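Local structure of GDSL-esterase (Pseudoalteromonas sp., 3HP4) at residues A[83-95]-A[125-137]. The protein hydrolyses esters as a psychrotrophic esterase of the GDSL (SGNH-hydrolase) family, perhaps with lysophospholipase activity. Residues are numbered along the deposited sequence; the frame is centred on the assembly and turned at random. Where two conformers were deposited one is given.
Sequences FPVKKMQTNLTAL and FTSSFTQISEDTN
Q89 and I132 meet where helix 85-101 and helix 119-136, neighbours on one side of the parallel sheet of this SGNH-hydrolase (GDSL) fold, run side by side, their local axes 9.9 Å apart at a crossing angle of -33°. Q89 illustrates knobs-into-holes packing by a polar side chain, settling among S128, Q131, I132 and D135. With CG anti to the backbone N (chi1 -171°) and the chain extended beyond it, the glutamine slides past the isoleucine in the opposite direction, Q89 CG lying 3.7 Å from I132 CG1. Q89 OE1 rests 3.4 Å from S128 CB, while the amide plane stands 70° to that of Q131. On the inner side I132 CD1 packs against L92 CB and L92 CD1, and helix 119-136 itself reaches strand 105-109 through I132 and F129 on L108. M88, bent at its last torsion, places M88 SD 4.5 Å from the centroid of the F125 ring, an oblique Met-aromatic contact. With an alanine in place of Q89, the hole among S128, Q131, I132 and D135 would probably be left partly unfilled and the bridging water would lose its weak amide donor. That water ties the outer edge together: its oxygen lies 2.6 Å from D135 OD2 and 2.8 Å from T93 OG1, donating to both; T93 OG1 in turn donates to Q89 O, approaching from the face of that carbonyl plane opposite T93 N.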
loop_
_atom_site.group_PDB
_atom_site.type_symbol
_atom_site.label_atom_id
_atom_site.label_comp_id
_atom_site.label_asym_id
_atom_site.label_seq_id
_atom_site.Cartn_x
_atom_site.Cartn_y
_atom_site.Cartn_z
ATOM N N PHE A 83 3.256 -14.139 10.699
ATOM C CA PHE A 83 3.416 -15.129 9.681
ATOM C C PHE A 83 4.872 -15.138 9.190
ATOM O O PHE A 83 5.620 -14.142 9.300
ATOM C CB PHE A 83 2.578 -14.765 8.430
ATOM C CG PHE A 83 1.102 -14.936 8.556
ATOM C CD1 PHE A 83 0.513 -15.514 9.658
ATOM C CD2 PHE A 83 0.278 -14.547 7.497
ATOM C CE1 PHE A 83 -0.906 -15.684 9.732
ATOM C CE2 PHE A 83 -1.127 -14.705 7.572
ATOM C CZ PHE A 83 -1.701 -15.271 8.677
ATOM N N PRO A 84 5.344 -16.254 8.622
ATOM C CA PRO A 84 6.747 -16.296 8.206
ATOM C C PRO A 84 7.045 -15.256 7.132
ATOM O O PRO A 84 6.355 -15.173 6.120
ATOM C CB PRO A 84 6.898 -17.710 7.631
ATOM C CG PRO A 84 5.815 -18.502 8.394
ATOM C CD PRO A 84 4.683 -17.565 8.498
ATOM N N VAL A 85 8.104 -14.494 7.336
ATOM C CA VAL A 85 8.487 -13.453 6.373
ATOM C C VAL A 85 8.880 -14.090 5.093
ATOM O O VAL A 85 8.601 -13.496 4.023
ATOM C CB VAL A 85 9.593 -12.579 6.963
ATOM C CG1 VAL A 85 10.108 -11.643 5.984
ATOM C CG2 VAL A 85 9.092 -11.804 8.193
ATOM N N LYS A 86 9.525 -15.239 5.057
ATOM C CA LYS A 86 9.892 -15.869 3.797
ATOM C C LYS A 86 8.687 -16.144 2.927
ATOM O O LYS A 86 8.728 -15.897 1.673
ATOM C CB LYS A 86 10.679 -17.162 4.071
ATOM C CG LYS A 86 11.090 -17.935 2.824
ATOM C CD LYS A 86 11.841 -19.243 3.206
ATOM C CE LYS A 86 12.347 -20.006 1.979
ATOM N NZ LYS A 86 13.007 -21.315 2.336
ATOM N N LYS A 87 7.568 -16.577 3.498
ATOM C CA LYS A 87 6.379 -16.837 2.739
ATOM C C LYS A 87 5.760 -15.534 2.288
ATOM O O LYS A 87 5.309 -15.428 1.142
ATOM C CB LYS A 87 5.378 -17.672 3.574
ATOM C CG LYS A 87 4.138 -18.014 2.751
ATOM C CD LYS A 87 4.490 -18.847 1.491
ATOM C CE LYS A 87 3.265 -19.096 0.602
ATOM N NZ LYS A 87 3.603 -19.946 -0.584
ATOM N N MET A 88 5.688 -14.525 3.164
ATOM C CA MET A 88 5.201 -13.204 2.731
ATOM C C MET A 88 6.045 -12.708 1.562
ATOM O O MET A 88 5.474 -12.167 0.595
ATOM C CB MET A 88 5.303 -12.227 3.905
ATOM C CG MET A 88 4.760 -10.850 3.518
ATOM S SD MET A 88 5.039 -9.576 4.771
ATOM C CE MET A 88 6.776 -9.254 4.566
ATOM N N GLN A 89 7.357 -12.861 1.616
ATOM C CA GLN A 89 8.223 -12.407 0.545
ATOM C C GLN A 89 7.926 -13.144 -0.749
ATOM O O GLN A 89 7.854 -12.535 -1.830
ATOM C CB GLN A 89 9.667 -12.579 1.014
ATOM C CG GLN A 89 10.669 -11.957 0.112
ATOM C CD GLN A 89 12.027 -11.830 0.747
ATOM O OE1 GLN A 89 12.152 -11.851 1.972
ATOM N NE2 GLN A 89 13.034 -11.717 -0.085
ATOM N N THR A 90 7.717 -14.450 -0.698
ATOM C CA THR A 90 7.327 -15.222 -1.876
ATOM C C THR A 90 6.030 -14.680 -2.449
ATOM O O THR A 90 5.885 -14.489 -3.674
ATOM C CB THR A 90 7.194 -16.712 -1.483
ATOM O OG1 THR A 90 8.506 -17.150 -1.114
ATOM C CG2 THR A 90 6.649 -17.558 -2.636
ATOM N N ASN A 91 5.044 -14.442 -1.600
ATOM C CA ASN A 91 3.764 -13.961 -2.045
ATOM C C ASN A 91 3.863 -12.582 -2.670
ATOM O O ASN A 91 3.299 -12.361 -3.761
ATOM C CB ASN A 91 2.734 -13.866 -0.896
ATOM C CG ASN A 91 2.293 -15.184 -0.355
ATOM O OD1 ASN A 91 2.443 -16.227 -0.990
ATOM N ND2 ASN A 91 1.812 -15.131 0.844
ATOM N N LEU A 92 4.553 -11.636 -2.019
ATOM C CA LEU A 92 4.687 -10.297 -2.560
ATOM C C LEU A 92 5.497 -10.295 -3.842
ATOM O O LEU A 92 5.179 -9.530 -4.766
ATOM C CB LEU A 92 5.315 -9.378 -1.514
ATOM C CG LEU A 92 4.492 -9.100 -0.264
ATOM C CD1 LEU A 92 5.367 -8.338 0.736
ATOM C CD2 LEU A 92 3.232 -8.282 -0.539
ATOM N N THR A 93 6.523 -11.124 -3.954
ATOM C CA THR A 93 7.297 -11.192 -5.194
ATOM C C THR A 93 6.408 -11.664 -6.314
ATOM O O THR A 93 6.479 -11.133 -7.431
ATOM C CB THR A 93 8.468 -12.138 -4.987
ATOM O OG1 THR A 93 9.290 -11.603 -3.957
ATOM C CG2 THR A 93 9.305 -12.253 -6.246
ATOM N N ALA A 94 5.559 -12.651 -6.069
ATOM C CA ALA A 94 4.641 -13.130 -7.116
ATOM C C ALA A 94 3.658 -12.054 -7.472
ATOM O O ALA A 94 3.295 -11.930 -8.671
ATOM C CB ALA A 94 3.945 -14.397 -6.618
ATOM N N LEU A 95 3.151 -11.246 -6.536
ATOM C CA LEU A 95 2.273 -10.136 -6.842
ATOM C C LEU A 95 2.966 -9.180 -7.757
ATOM O O LEU A 95 2.355 -8.699 -8.750
ATOM C CB LEU A 95 1.777 -9.349 -5.589
ATOM C CG LEU A 95 0.802 -10.020 -4.640
ATOM C CD1 LEU A 95 0.652 -9.297 -3.311
ATOM C CD2 LEU A 95 -0.547 -10.137 -5.370
ATOM N N PHE A 125 10.964 -8.495 8.773
ATOM C CA PHE A 125 9.758 -8.103 8.055
ATOM C C PHE A 125 10.000 -6.842 7.235
ATOM O O PHE A 125 9.780 -6.874 6.013
ATOM C CB PHE A 125 8.652 -7.873 9.138
ATOM C CG PHE A 125 7.395 -7.313 8.560
ATOM C CD1 PHE A 125 6.385 -8.151 8.094
ATOM C CD2 PHE A 125 7.214 -5.962 8.488
ATOM C CE1 PHE A 125 5.202 -7.587 7.577
ATOM C CE2 PHE A 125 6.045 -5.408 7.971
ATOM C CZ PHE A 125 5.048 -6.220 7.507
ATOM N N THR A 126 10.493 -5.779 7.833
ATOM C CA THR A 126 10.617 -4.531 7.052
ATOM C C THR A 126 11.701 -4.684 5.972
ATOM O O THR A 126 11.531 -4.220 4.833
ATOM C CB THR A 126 10.875 -3.383 7.960
ATOM O OG1 THR A 126 9.719 -3.213 8.778
ATOM C CG2 THR A 126 11.128 -2.106 7.142
ATOM N N SER A 127 12.799 -5.346 6.262
ATOM C CA SER A 127 13.849 -5.494 5.287
ATOM C C SER A 127 13.425 -6.339 4.112
ATOM O O SER A 127 13.991 -6.202 2.987
ATOM C CB SER A 127 15.132 -5.962 5.950
ATOM O OG SER A 127 14.974 -7.291 6.407
ATOM N N SER A 128 12.414 -7.190 4.270
ATOM C CA SER A 128 12.026 -8.000 3.140
ATOM C C SER A 128 11.514 -7.128 1.980
ATOM O O SER A 128 11.672 -7.538 0.821
ATOM C CB SER A 128 10.960 -9.047 3.533
ATOM O OG SER A 128 9.701 -8.423 3.752
ATOM N N PHE A 129 10.938 -5.964 2.235
ATOM C CA PHE A 129 10.445 -5.131 1.134
ATOM C C PHE A 129 11.623 -4.626 0.293
ATOM O O PHE A 129 11.520 -4.619 -0.946
ATOM C CB PHE A 129 9.604 -3.965 1.662
ATOM C CG PHE A 129 8.366 -4.417 2.404
ATOM C CD1 PHE A 129 7.213 -4.788 1.709
ATOM C CD2 PHE A 129 8.398 -4.633 3.759
ATOM C CE1 PHE A 129 6.122 -5.280 2.392
ATOM C CE2 PHE A 129 7.304 -5.173 4.421
ATOM C CZ PHE A 129 6.178 -5.505 3.730
ATOM N N THR A 130 12.731 -4.274 0.934
ATOM C CA THR A 130 13.930 -3.852 0.182
ATOM C C THR A 130 14.419 -5.046 -0.656
ATOM O O THR A 130 14.792 -4.882 -1.828
ATOM C CB THR A 130 14.994 -3.449 1.104
ATOM O OG1 THR A 130 14.473 -2.329 1.871
ATOM C CG2 THR A 130 16.240 -2.982 0.378
ATOM N N GLN A 131 14.460 -6.238 -0.103
ATOM C CA GLN A 131 14.907 -7.411 -0.866
ATOM C C GLN A 131 14.018 -7.717 -2.057
ATOM O O GLN A 131 14.523 -8.015 -3.152
ATOM C CB GLN A 131 14.967 -8.619 0.084
ATOM C CG GLN A 131 16.042 -8.444 1.176
ATOM C CD GLN A 131 15.823 -9.341 2.316
ATOM O OE1 GLN A 131 15.544 -10.519 2.101
ATOM N NE2 GLN A 131 16.018 -8.826 3.521
ATOM N N ILE A 132 12.694 -7.544 -1.920
ATOM C CA ILE A 132 11.794 -7.774 -3.064
ATOM C C ILE A 132 12.074 -6.738 -4.092
ATOM O O ILE A 132 12.104 -7.069 -5.319
ATOM C CB ILE A 132 10.350 -7.672 -2.587
ATOM C CG1 ILE A 132 10.012 -8.807 -1.629
ATOM C CG2 ILE A 132 9.373 -7.671 -3.767
ATOM C CD1 ILE A 132 8.812 -8.507 -0.728
ATOM N N SER A 133 12.301 -5.465 -3.733
ATOM C CA SER A 133 12.601 -4.457 -4.699
ATOM C C SER A 133 13.903 -4.773 -5.452
ATOM O O SER A 133 13.976 -4.591 -6.670
ATOM C CB SER A 133 12.695 -3.142 -3.972
ATOM O OG SER A 133 13.110 -2.202 -4.896
ATOM N N GLU A 134 14.931 -5.263 -4.766
ATOM C CA GLU A 134 16.147 -5.644 -5.470
ATOM C C GLU A 134 15.885 -6.765 -6.459
ATOM O O GLU A 134 16.462 -6.740 -7.564
ATOM C CB GLU A 134 17.228 -6.141 -4.479
ATOM C CG GLU A 134 17.823 -5.013 -3.556
ATOM C CD GLU A 134 18.828 -5.517 -2.620
ATOM O OE1 GLU A 134 18.475 -5.799 -1.508
ATOM O OE2 GLU A 134 20.056 -5.447 -2.766
ATOM N N ASP A 135 15.057 -7.718 -6.077
ATOM C CA ASP A 135 14.762 -8.941 -6.886
ATOM C C ASP A 135 13.948 -8.607 -8.127
ATOM O O ASP A 135 14.089 -9.295 -9.140
ATOM C CB ASP A 135 13.993 -9.954 -6.012
ATOM C CG ASP A 135 14.898 -10.704 -5.023
ATOM O OD1 ASP A 135 16.096 -10.446 -4.967
ATOM O OD2 ASP A 135 14.391 -11.547 -4.235
ATOM N N THR A 136 13.094 -7.605 -8.061
ATOM C CA THR A 136 12.074 -7.380 -9.091
ATOM C C THR A 136 12.204 -6.042 -9.727
ATOM O O THR A 136 11.485 -5.781 -10.707
ATOM C CB THR A 136 10.691 -7.426 -8.495
ATOM O OG1 THR A 136 10.515 -6.383 -7.493
ATOM C CG2 THR A 136 10.377 -8.773 -7.843
ATOM N N ASN A 137 12.952 -5.098 -9.173
ATOM C CA ASN A 137 12.976 -3.698 -9.618
ATOM C C ASN A 137 11.685 -2.956 -9.309
ATOM O O ASN A 137 11.513 -1.856 -9.840
ATOM C CB ASN A 137 13.445 -3.449 -11.041
ATOM C CG ASN A 137 14.118 -2.090 -11.159
ATOM O OD1 ASN A 137 14.761 -1.551 -10.235
ATOM N ND2 ASN A 137 13.912 -1.485 -12.301
HETATM O O HOH W 1 11.971 -11.895 -3.255
#